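Local coordinates for protein factor essential for expression of methicillin resistance (Staphylococcus aureus, PDB 1LRZ) that adds the second and third glycines of the pentaglycine interpeptide bridge of staphylococcal peptidoglycan, using glycyl-tRNA as donor, at residues A[147-150]-A[154-157]; A[108-113]-A[360-365]; A[72-77]-A[391-396]. All coordinates share one frame; numbering follows the deposited sequence.

In the fold
The three contacts lie where the mixed sheet that holds strand 67-78 meets the larger mixed sheet that holds strands 112-116, 389-393, 157-162 and 360-365. Contacts 2 and 3 are nearest, with centres about 8 Å apart, and Tyr113 N lies 2.7 Å from Glu392 O where strands 112-116 and 389-393 run side by side. Contact 1, centred about 12 Å from contact 3, is tied to it by a salt bridge of 2.7 Å from Arg156 NH1 to Glu392 OE1. The centres of contacts 1 and 2 are about 11 Å apart, and Gln154 CG packs 3.3 Å from Asp108 OD1. Along the chain, contact 1 lies within the loop that contact 2 closes, and contact 2 within that closed by contact 3.

Contact 1: residues A[147-150]-A[154-157]; sequences KGFD and QIRY
Lys147 lays its aliphatic chain obliquely across the phenol end of Tyr157. Its CG sits beside the backbone N (chi1 -63°) and the chain is extended beyond it, which carries two methylenes past the hydroxyl: CG and CE of Lys147 are each 3.6 Å from Tyr157 OH. The same CG comes within 4.0 Å of Tyr157 CE1 and approaches the edge of the Arg156 guanidinium near its plane. Two like charges are thus brought into one neighbourhood, but Lys147 NZ stays 6.8 Å from Arg156 NH2, and Arg156 has its counter-ion in Glu392. At Gly148 the contact passes to the backbone, whose carbonyl O is met by the delta methyl of Ile155, with 3.6 Å between Gly148 O and Ile155 CD1. A positive phi of 86° is a backbone conformation that glycine adopts readily. Phe149 adds the apolar part: its ring and Ile155 lie side by side, pointing the same way, and Phe149 CD2 is 4.1 Å from Ile155 CD1, an oblique approach. In Ile155, CG1 is anti to the backbone N (chi1 178°), and the turn at the next bond brings CD1 to Gly148 O and the Phe149 ring. Both segments belong to the connection between strands 141-142 and 157-162; Tyr157 begins the latter and packs on Ile390 and Glu392 of strand 389-393, while Gly148 makes a backbone hydrogen bond with Ser367, just beyond strand 360-365.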
ATOM      1  N   LYS A 147      -2.494  17.999  -8.065  1.00 23.30           N
ATOM      2  CA  LYS A 147      -2.739  16.657  -8.592  1.00 28.52           C
ATOM      3  C   LYS A 147      -1.478  16.183  -9.301  1.00 28.83           C
ATOM      4  O   LYS A 147      -0.622  16.994  -9.666  1.00 28.15           O
ATOM      5  CB  LYS A 147      -3.861  16.682  -9.620  1.00 27.27           C
ATOM      6  CG  LYS A 147      -5.212  17.103  -9.106  1.00 33.17           C
ATOM      7  CD  LYS A 147      -6.147  17.194 -10.302  1.00 38.65           C
ATOM      8  CE  LYS A 147      -7.579  17.435  -9.893  1.00 44.78           C
ATOM      9  NZ  LYS A 147      -8.425  17.485 -11.119  1.00 50.92           N
ATOM     10  N   GLY A 148      -1.377  14.877  -9.523  1.00 30.32           N
ATOM     11  CA  GLY A 148      -0.206  14.341 -10.192  1.00 33.10           C
ATOM     12  C   GLY A 148       0.835  14.092  -9.133  1.00 36.38           C
ATOM     13  O   GLY A 148       0.651  14.504  -7.992  1.00 37.71           O
ATOM     14  N   PHE A 149       1.922  13.418  -9.491  1.00 38.69           N
ATOM     15  CA  PHE A 149       2.968  13.128  -8.524  1.00 40.81           C
ATOM     16  C   PHE A 149       4.018  14.233  -8.501  1.00 42.51           C
ATOM     17  O   PHE A 149       4.752  14.427  -9.470  1.00 42.26           O
ATOM     18  CB  PHE A 149       3.620  11.784  -8.843  1.00 39.40           C
ATOM     19  CG  PHE A 149       2.630  10.690  -9.105  1.00 42.62           C
ATOM     20  CD1 PHE A 149       2.361  10.276 -10.406  1.00 44.50           C
ATOM     21  CD2 PHE A 149       1.937  10.094  -8.055  1.00 42.41           C
ATOM     22  CE1 PHE A 149       1.415   9.281 -10.660  1.00 44.34           C
ATOM     23  CE2 PHE A 149       0.987   9.100  -8.298  1.00 43.16           C
ATOM     24  CZ  PHE A 149       0.726   8.694  -9.604  1.00 43.21           C
ATOM     25  N   ASP A 150       4.069  14.957  -7.386  1.00 42.09           N
ATOM     26  CA  ASP A 150       5.013  16.049  -7.193  1.00 40.22           C
ATOM     27  C   ASP A 150       6.336  15.507  -6.667  1.00 41.11           C
ATOM     28  O   ASP A 150       6.376  14.464  -6.012  1.00 40.91           O
ATOM     29  CB  ASP A 150       4.438  17.058  -6.202  1.00 42.08           C
ATOM     30  CG  ASP A 150       5.326  18.269  -6.018  1.00 42.39           C
ATOM     31  OD1 ASP A 150       6.398  18.146  -5.384  1.00 40.63           O
ATOM     32  OD2 ASP A 150       4.951  19.345  -6.523  1.00 44.42           O
ATOM     33  N   GLN A 154       3.604  14.998  -0.899  1.00 26.79           N
ATOM     34  CA  GLN A 154       3.027  13.658  -0.900  1.00 24.21           C
ATOM     35  C   GLN A 154       1.786  13.678  -1.807  1.00 23.38           C
ATOM     36  O   GLN A 154       1.104  14.703  -1.919  1.00 18.59           O
ATOM     37  CB  GLN A 154       2.610  13.250   0.526  1.00 27.55           C
ATOM     38  CG  GLN A 154       3.739  13.144   1.538  1.00 25.96           C
ATOM     39  CD  GLN A 154       4.875  12.261   1.045  1.00 34.44           C
ATOM     40  OE1 GLN A 154       4.649  11.155   0.552  1.00 35.88           O
ATOM     41  NE2 GLN A 154       6.106  12.743   1.185  1.00 34.56           N
ATOM     42  N   ILE A 155       1.500  12.554  -2.459  1.00 22.73           N
ATOM     43  CA  ILE A 155       0.336  12.452  -3.332  1.00 23.94           C
ATOM     44  C   ILE A 155      -0.920  12.623  -2.471  1.00 22.20           C
ATOM     45  O   ILE A 155      -1.051  11.987  -1.418  1.00 19.35           O
ATOM     46  CB  ILE A 155       0.305  11.076  -4.061  1.00 28.43           C
ATOM     47  CG1 ILE A 155      -0.948  10.968  -4.930  1.00 30.75           C
ATOM     48  CG2 ILE A 155       0.339   9.947  -3.058  1.00 32.42           C
ATOM     49  CD1 ILE A 155      -1.054  12.080  -5.975  1.00 34.42           C
ATOM     50  N   ARG A 156      -1.829  13.487  -2.920  1.00 19.03           N
ATOM     51  CA  ARG A 156      -3.063  13.792  -2.196  1.00 18.45           C
ATOM     52  C   ARG A 156      -4.224  12.817  -2.387  1.00 16.52           C
ATOM     53  O   ARG A 156      -5.268  12.983  -1.754  1.00 16.74           O
ATOM     54  CB  ARG A 156      -3.583  15.201  -2.549  1.00 19.44           C
ATOM     55  CG  ARG A 156      -2.921  16.378  -1.853  1.00 23.56           C
ATOM     56  CD  ARG A 156      -3.799  17.653  -1.952  1.00 20.87           C
ATOM     57  NE  ARG A 156      -4.376  17.821  -3.285  1.00 19.12           N
ATOM     58  CZ  ARG A 156      -5.680  17.807  -3.544  1.00 19.75           C
ATOM     59  NH1 ARG A 156      -6.561  17.645  -2.559  1.00 15.92           N
ATOM     60  NH2 ARG A 156      -6.104  17.930  -4.794  1.00 13.67           N
ATOM     61  N   TYR A 157      -4.059  11.811  -3.240  1.00 15.91           N
ATOM     62  CA  TYR A 157      -5.139  10.857  -3.484  1.00 15.82           C
ATOM     63  C   TYR A 157      -4.734   9.404  -3.265  1.00 16.57           C
ATOM     64  O   TYR A 157      -3.675   8.976  -3.724  1.00 14.41           O
ATOM     65  CB  TYR A 157      -5.666  10.980  -4.918  1.00 16.54           C
ATOM     66  CG  TYR A 157      -6.163  12.350  -5.319  1.00 16.05           C
ATOM     67  CD1 TYR A 157      -5.268  13.382  -5.637  1.00 15.48           C
ATOM     68  CD2 TYR A 157      -7.528  12.610  -5.414  1.00 15.93           C
ATOM     69  CE1 TYR A 157      -5.735  14.647  -6.044  1.00 13.76           C
ATOM     70  CE2 TYR A 157      -8.001  13.861  -5.818  1.00 15.92           C
ATOM     71  CZ  TYR A 157      -7.100  14.870  -6.132  1.00 16.65           C
ATOM     72  OH  TYR A 157      -7.574  16.093  -6.554  1.00 18.94           O
TER

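Contact 2: residues A[108-113]-A[360-365]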
ATOM      1  N   ASP A 108       1.314  18.202   6.403  1.00 18.68           N
ATOM      2  CA  ASP A 108       0.521  17.485   5.409  1.00 17.08           C
ATOM      3  C   ASP A 108      -0.258  16.390   6.149  1.00 17.39           C
ATOM      4  O   ASP A 108       0.004  15.194   6.004  1.00 13.84           O
ATOM      5  CB  ASP A 108       1.423  16.917   4.282  1.00 12.82           C
ATOM      6  CG  ASP A 108       2.532  15.996   4.784  1.00 16.39           C
ATOM      7  OD1 ASP A 108       3.188  15.365   3.934  1.00 17.12           O
ATOM      8  OD2 ASP A 108       2.765  15.889   6.001  1.00 16.93           O
ATOM      9  N   PRO A 109      -1.237  16.808   6.973  1.00 19.19           N
ATOM     10  CA  PRO A 109      -2.070  15.900   7.764  1.00 19.21           C
ATOM     11  C   PRO A 109      -2.800  14.842   6.951  1.00 17.22           C
ATOM     12  O   PRO A 109      -3.306  15.104   5.856  1.00 16.87           O
ATOM     13  CB  PRO A 109      -3.023  16.847   8.501  1.00 18.73           C
ATOM     14  CG  PRO A 109      -3.167  17.971   7.559  1.00 22.99           C
ATOM     15  CD  PRO A 109      -1.758  18.184   7.037  1.00 18.29           C
ATOM     16  N   TYR A 110      -2.819  13.640   7.512  1.00 17.09           N
ATOM     17  CA  TYR A 110      -3.470  12.468   6.926  1.00 16.70           C
ATOM     18  C   TYR A 110      -4.938  12.664   7.306  1.00 16.31           C
ATOM     19  O   TYR A 110      -5.478  11.959   8.158  1.00 15.01           O
ATOM     20  CB  TYR A 110      -2.893  11.213   7.592  1.00 13.08           C
ATOM     21  CG  TYR A 110      -3.122   9.909   6.847  1.00 15.04           C
ATOM     22  CD1 TYR A 110      -2.867   8.688   7.472  1.00 10.69           C
ATOM     23  CD2 TYR A 110      -3.567   9.894   5.520  1.00 13.07           C
ATOM     24  CE1 TYR A 110      -3.035   7.481   6.807  1.00 14.83           C
ATOM     25  CE2 TYR A 110      -3.750   8.675   4.838  1.00 16.48           C
ATOM     26  CZ  TYR A 110      -3.474   7.476   5.491  1.00 17.13           C
ATOM     27  OH  TYR A 110      -3.606   6.276   4.841  1.00 16.65           O
ATOM     28  N   LEU A 111      -5.562  13.647   6.663  1.00 14.76           N
ATOM     29  CA  LEU A 111      -6.939  14.045   6.942  1.00 15.63           C
ATOM     30  C   LEU A 111      -7.785  14.080   5.673  1.00 12.20           C
ATOM     31  O   LEU A 111      -7.529  14.889   4.786  1.00 15.92           O
ATOM     32  CB  LEU A 111      -6.916  15.453   7.568  1.00 14.36           C
ATOM     33  CG  LEU A 111      -8.238  16.115   7.964  1.00 15.87           C
ATOM     34  CD1 LEU A 111      -8.906  15.270   9.029  1.00 11.74           C
ATOM     35  CD2 LEU A 111      -7.981  17.536   8.489  1.00 14.13           C
ATOM     36  N   PRO A 112      -8.813  13.223   5.581  1.00 14.56           N
ATOM     37  CA  PRO A 112      -9.661  13.207   4.385  1.00 14.47           C
ATOM     38  C   PRO A 112     -10.344  14.544   4.151  1.00 15.77           C
ATOM     39  O   PRO A 112     -10.694  15.254   5.096  1.00 15.19           O
ATOM     40  CB  PRO A 112     -10.683  12.106   4.682  1.00 12.23           C
ATOM     41  CG  PRO A 112      -9.970  11.209   5.644  1.00 15.33           C
ATOM     42  CD  PRO A 112      -9.249  12.198   6.545  1.00 13.37           C
ATOM     43  N   TYR A 113     -10.543  14.852   2.873  1.00 15.57           N
ATOM     44  CA  TYR A 113     -11.199  16.070   2.431  1.00 16.71           C
ATOM     45  C   TYR A 113     -12.476  15.664   1.686  1.00 16.45           C
ATOM     46  O   TYR A 113     -13.582  16.031   2.085  1.00 17.09           O
ATOM     47  CB  TYR A 113     -10.256  16.851   1.506  1.00 14.87           C
ATOM     48  CG  TYR A 113     -10.920  17.934   0.683  1.00 18.21           C
ATOM     49  CD1 TYR A 113     -11.858  18.812   1.254  1.00 17.88           C
ATOM     50  CD2 TYR A 113     -10.593  18.103  -0.661  1.00 18.61           C
ATOM     51  CE1 TYR A 113     -12.451  19.823   0.507  1.00 17.80           C
ATOM     52  CE2 TYR A 113     -11.179  19.117  -1.424  1.00 19.28           C
ATOM     53  CZ  TYR A 113     -12.104  19.973  -0.835  1.00 19.43           C
ATOM     54  OH  TYR A 113     -12.664  20.983  -1.581  1.00 19.74           O
ATOM     55  N   ARG A 360      -8.502  -1.864   6.852  1.00 14.39           N
ATOM     56  CA  ARG A 360      -8.308  -0.956   5.728  1.00 14.68           C
ATOM     57  C   ARG A 360      -7.143  -1.416   4.868  1.00 14.77           C
ATOM     58  O   ARG A 360      -6.062  -1.693   5.379  1.00 16.43           O
ATOM     59  CB  ARG A 360      -8.053   0.444   6.274  1.00 13.41           C
ATOM     60  CG  ARG A 360      -7.656   1.502   5.257  1.00 13.92           C
ATOM     61  CD  ARG A 360      -7.695   2.867   5.952  1.00 15.01           C
ATOM     62  NE  ARG A 360      -6.923   3.902   5.271  1.00 13.69           N
ATOM     63  CZ  ARG A 360      -7.424   5.057   4.842  1.00 15.21           C
ATOM     64  NH1 ARG A 360      -8.718   5.333   5.005  1.00 12.24           N
ATOM     65  NH2 ARG A 360      -6.616   5.964   4.297  1.00 14.68           N
ATOM     66  N   TYR A 361      -7.373  -1.507   3.563  1.00 13.26           N
ATOM     67  CA  TYR A 361      -6.344  -1.935   2.632  1.00 14.76           C
ATOM     68  C   TYR A 361      -6.142  -0.772   1.663  1.00 14.67           C
ATOM     69  O   TYR A 361      -7.011  -0.460   0.848  1.00 13.21           O
ATOM     70  CB  TYR A 361      -6.797  -3.191   1.889  1.00 14.34           C
ATOM     71  CG  TYR A 361      -5.712  -3.817   1.046  1.00 15.80           C
ATOM     72  CD1 TYR A 361      -4.760  -4.667   1.612  1.00 14.61           C
ATOM     73  CD2 TYR A 361      -5.634  -3.555  -0.322  1.00 15.00           C
ATOM     74  CE1 TYR A 361      -3.758  -5.241   0.834  1.00 14.19           C
ATOM     75  CE2 TYR A 361      -4.637  -4.118  -1.111  1.00 15.03           C
ATOM     76  CZ  TYR A 361      -3.704  -4.960  -0.528  1.00 17.92           C
ATOM     77  OH  TYR A 361      -2.726  -5.508  -1.318  1.00 18.20           O
ATOM     78  N   ASN A 362      -4.984  -0.137   1.763  1.00 13.52           N
ATOM     79  CA  ASN A 362      -4.667   1.037   0.970  1.00 13.37           C
ATOM     80  C   ASN A 362      -3.829   0.751  -0.281  1.00 14.00           C
ATOM     81  O   ASN A 362      -2.631   0.491  -0.167  1.00 13.06           O
ATOM     82  CB  ASN A 362      -3.925   2.025   1.878  1.00 13.60           C
ATOM     83  CG  ASN A 362      -4.053   3.457   1.415  1.00 16.95           C
ATOM     84  OD1 ASN A 362      -4.251   3.714   0.234  1.00 15.18           O
ATOM     85  ND2 ASN A 362      -3.921   4.404   2.353  1.00  9.80           N
ATOM     86  N   PHE A 363      -4.453   0.806  -1.462  1.00 13.68           N
ATOM     87  CA  PHE A 363      -3.733   0.591  -2.722  1.00 15.10           C
ATOM     88  C   PHE A 363      -2.826   1.801  -2.946  1.00 15.33           C
ATOM     89  O   PHE A 363      -2.021   1.850  -3.880  1.00 13.95           O
ATOM     90  CB  PHE A 363      -4.707   0.437  -3.902  1.00  9.69           C
ATOM     91  CG  PHE A 363      -5.355  -0.916  -3.974  1.00 15.97           C
ATOM     92  CD1 PHE A 363      -6.658  -1.111  -3.516  1.00 12.37           C
ATOM     93  CD2 PHE A 363      -4.652  -2.008  -4.494  1.00 15.56           C
ATOM     94  CE1 PHE A 363      -7.256  -2.381  -3.572  1.00 16.03           C
ATOM     95  CE2 PHE A 363      -5.246  -3.286  -4.555  1.00 18.30           C
ATOM     96  CZ  PHE A 363      -6.545  -3.472  -4.096  1.00 12.85           C
ATOM     97  N   TYR A 364      -2.989   2.777  -2.063  1.00 15.59           N
ATOM     98  CA  TYR A 364      -2.214   4.009  -2.053  1.00 15.67           C
ATOM     99  C   TYR A 364      -2.378   4.989  -3.227  1.00 17.07           C
ATOM    100  O   TYR A 364      -3.457   5.122  -3.800  1.00 16.07           O
ATOM    101  CB  TYR A 364      -0.722   3.692  -1.815  1.00 15.90           C
ATOM    102  CG  TYR A 364      -0.045   4.655  -0.845  1.00 19.67           C
ATOM    103  CD1 TYR A 364      -0.644   4.967   0.387  1.00 19.88           C
ATOM    104  CD2 TYR A 364       1.185   5.243  -1.144  1.00 20.15           C
ATOM    105  CE1 TYR A 364      -0.041   5.833   1.287  1.00 19.24           C
ATOM    106  CE2 TYR A 364       1.804   6.126  -0.241  1.00 19.27           C
ATOM    107  CZ  TYR A 364       1.183   6.411   0.970  1.00 21.90           C
ATOM    108  OH  TYR A 364       1.771   7.269   1.874  1.00 20.51           O
ATOM    109  N   GLY A 365      -1.290   5.667  -3.569  1.00 16.23           N
ATOM    110  CA  GLY A 365      -1.319   6.716  -4.571  1.00 18.11           C
ATOM    111  C   GLY A 365      -1.870   6.620  -5.979  1.00 17.16           C
ATOM    112  O   GLY A 365      -1.584   5.670  -6.700  1.00 20.09           O
TER
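Arg360, at the start of strand 360-365, reaches the hydroxyl of Tyr110 with an extended side chain. CG is anti to the backbone N and the chain stays stretched as far as NE, so the guanidinium arrives well out from the strand. Its NH2 donates a hydrogen bond of 3.1 Å to Tyr110 OH, with an N-H...O angle of 147°; the bond is therefore bent, and the oxygen lies 22° out of the guanidinium plane. The ring and guanidinium planes are 84° apart, almost perpendicular, which argues against a stacked pair: the side chains come from opposite directions and meet through their polar ends. Two residues on, Asn362 brings its amide to the edge of the same ring, near the ring plane. Amide and ring are nearly coplanar, and Asn362 ND2 lies 3.1 Å from Tyr110 OH. The other end of this amide turns back to its own strand: Asn362 OD1 accepts from the backbone N of Tyr364, forming an Asx turn, although the place of that nitrogen is less certain. Here too the strand is irregular, since Phe363 and Tyr364 both face Ser159 in a classic beta bulge. Glu324 joins the three side chains in this buried polar cluster, through a salt bridge to Arg360 NE and hydrogen bonds with Tyr110 OH and Asn362 ND2; its carboxylate probably offsets the arginine charge. Tyr110 itself is the centre of an inverse gamma turn, closed by a weak bond from Leu111 N to Pro109 O, that leads into strand 112-116. Its phenol reaches toward strand 360-365, which is flanked by strand 157-162 on one side and 325-332 on the other, with helix 341-355 packed against Tyr361 and Phe363.

Contact 3: residues A[72-77]-A[391-396]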
ATOM      1  N   SER A  72       6.026  17.906   9.190  1.00 18.40           N
ATOM      2  CA  SER A  72       5.218  17.056  10.079  1.00 18.70           C
ATOM      3  C   SER A  72       5.073  15.578   9.695  1.00 18.43           C
ATOM      4  O   SER A  72       4.381  14.823  10.382  1.00 17.11           O
ATOM      5  CB  SER A  72       3.819  17.656  10.264  1.00 18.11           C
ATOM      6  OG  SER A  72       3.065  17.569   9.064  1.00 21.71           O
ATOM      7  N   ASN A  73       5.688  15.167   8.591  1.00 15.71           N
ATOM      8  CA  ASN A  73       5.644  13.766   8.182  1.00 17.52           C
ATOM      9  C   ASN A  73       4.262  13.092   8.192  1.00 16.02           C
ATOM     10  O   ASN A  73       4.098  12.029   8.794  1.00 13.86           O
ATOM     11  CB  ASN A  73       6.594  12.947   9.072  1.00 16.84           C
ATOM     12  CG  ASN A  73       8.046  13.411   8.965  1.00 25.41           C
ATOM     13  OD1 ASN A  73       8.429  14.447   9.527  1.00 26.82           O
ATOM     14  ND2 ASN A  73       8.858  12.653   8.239  1.00 17.03           N
ATOM     15  N   ARG A  74       3.284  13.692   7.519  1.00 16.41           N
ATOM     16  CA  ARG A  74       1.921  13.143   7.454  1.00 19.06           C
ATOM     17  C   ARG A  74       1.171  13.196   8.781  1.00 19.18           C
ATOM     18  O   ARG A  74       0.090  12.611   8.923  1.00 18.09           O
ATOM     19  CB  ARG A  74       1.945  11.690   6.949  1.00 22.29           C
ATOM     20  CG  ARG A  74       1.894  11.546   5.435  1.00 28.41           C
ATOM     21  CD  ARG A  74       0.703  12.288   4.893  1.00 33.44           C
ATOM     22  NE  ARG A  74       0.349  11.950   3.518  1.00 34.48           N
ATOM     23  CZ  ARG A  74      -0.560  12.625   2.828  1.00 33.99           C
ATOM     24  NH1 ARG A  74      -0.863  12.281   1.583  1.00 30.54           N
ATOM     25  NH2 ARG A  74      -1.148  13.672   3.393  1.00 32.36           N
ATOM     26  N   GLY A  75       1.750  13.887   9.755  1.00 19.77           N
ATOM     27  CA  GLY A  75       1.106  14.014  11.050  1.00 18.79           C
ATOM     28  C   GLY A  75       0.504  15.401  11.133  1.00 20.30           C
ATOM     29  O   GLY A  75       0.551  16.135  10.153  1.00 20.08           O
ATOM     30  N   PRO A  76      -0.029  15.814  12.289  1.00 20.25           N
ATOM     31  CA  PRO A  76      -0.116  15.058  13.543  1.00 21.43           C
ATOM     32  C   PRO A  76      -1.256  14.046  13.620  1.00 22.69           C
ATOM     33  O   PRO A  76      -2.182  14.059  12.810  1.00 21.67           O
ATOM     34  CB  PRO A  76      -0.291  16.156  14.584  1.00 20.63           C
ATOM     35  CG  PRO A  76      -1.118  17.159  13.853  1.00 22.59           C
ATOM     36  CD  PRO A  76      -0.471  17.208  12.485  1.00 21.69           C
ATOM     37  N   VAL A  77      -1.165  13.167  14.608  1.00 19.14           N
ATOM     38  CA  VAL A  77      -2.204  12.177  14.858  1.00 20.79           C
ATOM     39  C   VAL A  77      -2.955  12.812  16.026  1.00 22.42           C
ATOM     40  O   VAL A  77      -2.376  13.059  17.085  1.00 21.07           O
ATOM     41  CB  VAL A  77      -1.595  10.830  15.266  1.00 18.27           C
ATOM     42  CG1 VAL A  77      -2.697   9.801  15.464  1.00 18.77           C
ATOM     43  CG2 VAL A  77      -0.607  10.365  14.176  1.00 16.03           C
ATOM     44  N   ILE A 391      -9.917   8.429  -1.885  1.00 13.51           N
ATOM     45  CA  ILE A 391      -9.970   9.371  -0.779  1.00 16.47           C
ATOM     46  C   ILE A 391      -9.013  10.508  -1.128  1.00 16.43           C
ATOM     47  O   ILE A 391      -7.839  10.274  -1.421  1.00 15.27           O
ATOM     48  CB  ILE A 391      -9.549   8.751   0.575  1.00 18.43           C
ATOM     49  CG1 ILE A 391     -10.513   7.615   0.943  1.00 17.69           C
ATOM     50  CG2 ILE A 391      -9.567   9.852   1.686  1.00 11.85           C
ATOM     51  CD1 ILE A 391     -10.152   6.894   2.251  1.00 19.55           C
ATOM     52  N   GLU A 392      -9.540  11.729  -1.151  1.00 14.79           N
ATOM     53  CA  GLU A 392      -8.727  12.908  -1.432  1.00 14.41           C
ATOM     54  C   GLU A 392      -8.471  13.584  -0.097  1.00 14.75           C
ATOM     55  O   GLU A 392      -9.421  13.845   0.657  1.00 16.62           O
ATOM     56  CB  GLU A 392      -9.465  13.878  -2.362  1.00 13.74           C
ATOM     57  CG  GLU A 392      -8.701  15.196  -2.589  1.00 16.86           C
ATOM     58  CD  GLU A 392      -9.454  16.164  -3.496  1.00 22.00           C
ATOM     59  OE1 GLU A 392      -8.940  17.285  -3.750  1.00 18.63           O
ATOM     60  OE2 GLU A 392     -10.561  15.803  -3.963  1.00 18.96           O
ATOM     61  N   TYR A 393      -7.204  13.865   0.199  1.00 13.51           N
ATOM     62  CA  TYR A 393      -6.843  14.496   1.459  1.00 15.16           C
ATOM     63  C   TYR A 393      -6.742  16.020   1.339  1.00 16.87           C
ATOM     64  O   TYR A 393      -6.683  16.562   0.238  1.00 14.74           O
ATOM     65  CB  TYR A 393      -5.531  13.903   1.982  1.00 15.57           C
ATOM     66  CG  TYR A 393      -5.611  12.405   2.171  1.00 16.81           C
ATOM     67  CD1 TYR A 393      -5.110  11.538   1.201  1.00 18.26           C
ATOM     68  CD2 TYR A 393      -6.264  11.854   3.276  1.00 15.06           C
ATOM     69  CE1 TYR A 393      -5.250  10.161   1.310  1.00 20.99           C
ATOM     70  CE2 TYR A 393      -6.420  10.467   3.401  1.00 18.89           C
ATOM     71  CZ  TYR A 393      -5.907   9.625   2.411  1.00 19.33           C
ATOM     72  OH  TYR A 393      -6.027   8.257   2.520  1.00 17.47           O
ATOM     73  N   VAL A 394      -6.729  16.711   2.475  1.00 15.83           N
ATOM     74  CA  VAL A 394      -6.675  18.169   2.468  1.00 15.36           C
ATOM     75  C   VAL A 394      -5.451  18.760   1.782  1.00 17.30           C
ATOM     76  O   VAL A 394      -5.539  19.831   1.186  1.00 18.92           O
ATOM     77  CB  VAL A 394      -6.770  18.745   3.899  1.00 14.96           C
ATOM     78  CG1 VAL A 394      -8.170  18.469   4.465  1.00 19.20           C
ATOM     79  CG2 VAL A 394      -5.704  18.124   4.793  1.00 15.56           C
ATOM     80  N   GLY A 395      -4.317  18.071   1.854  1.00 17.59           N
ATOM     81  CA  GLY A 395      -3.124  18.591   1.205  1.00 17.71           C
ATOM     82  C   GLY A 395      -2.077  19.176   2.140  1.00 20.03           C
ATOM     83  O   GLY A 395      -1.992  18.814   3.323  1.00 20.16           O
ATOM     84  N   ASP A 396      -1.294  20.109   1.604  1.00 18.48           N
ATOM     85  CA  ASP A 396      -0.189  20.739   2.324  1.00 19.54           C
ATOM     86  C   ASP A 396      -0.394  22.176   2.772  1.00 20.42           C
ATOM     87  O   ASP A 396      -0.991  22.982   2.062  1.00 21.19           O
ATOM     88  CB  ASP A 396       1.059  20.689   1.456  1.00 19.07           C
ATOM     89  CG  ASP A 396       1.399  19.287   1.027  1.00 23.55           C
ATOM     90  OD1 ASP A 396       0.665  18.729   0.175  1.00 22.34           O
ATOM     91  OD2 ASP A 396       2.394  18.745   1.553  1.00 20.46           O
TER
HETATM   92  O   HOH W   1      -2.783  16.164   3.490  1.00 13.42           O
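The backbones remain well apart, Arg74 and Asp396 being the nearest pair at 9.4 Å between CA atoms, so the gap is spanned by one long side chain and a water. That side chain is Arg74. Its chi1 and chi2 (-88° and -54°) put a kink near its base before the outer part runs straight, and the guanidinium ends beside Tyr393, with Arg74 NH1 4.3 Å from Tyr393 CD1. The approach is oblique to both flat groups, so the evidence supports packing rather than a stack. A water lies in the guanidinium plane, at its edge: it accepts a weak hydrogen bond of 3.0 Å from Arg74 NH2 and donates one of 2.8 Å to Gly395 O, linking the two segments. Arg74 sits at the third position of a type I' beta turn from Ser72 to Gly75, closed by a bond of 2.9 Å from Gly75 N to Ser72 O; its phi of 69° suits this turn. Ser72 OG reinforces the loop by donating to Gly75 O over 3.1 Å, from above the carbonyl plane, and a cis peptide bond follows before Pro76. The turn interrupts strand 67-78, while Tyr393 ends strand 389-393 of the other sheet. Asp396 is 6.3 Å away, OD1 from Arg74 NH2, too far for a salt bridge, and its carboxylate is instead hydrogen-bonded by His106 and His146.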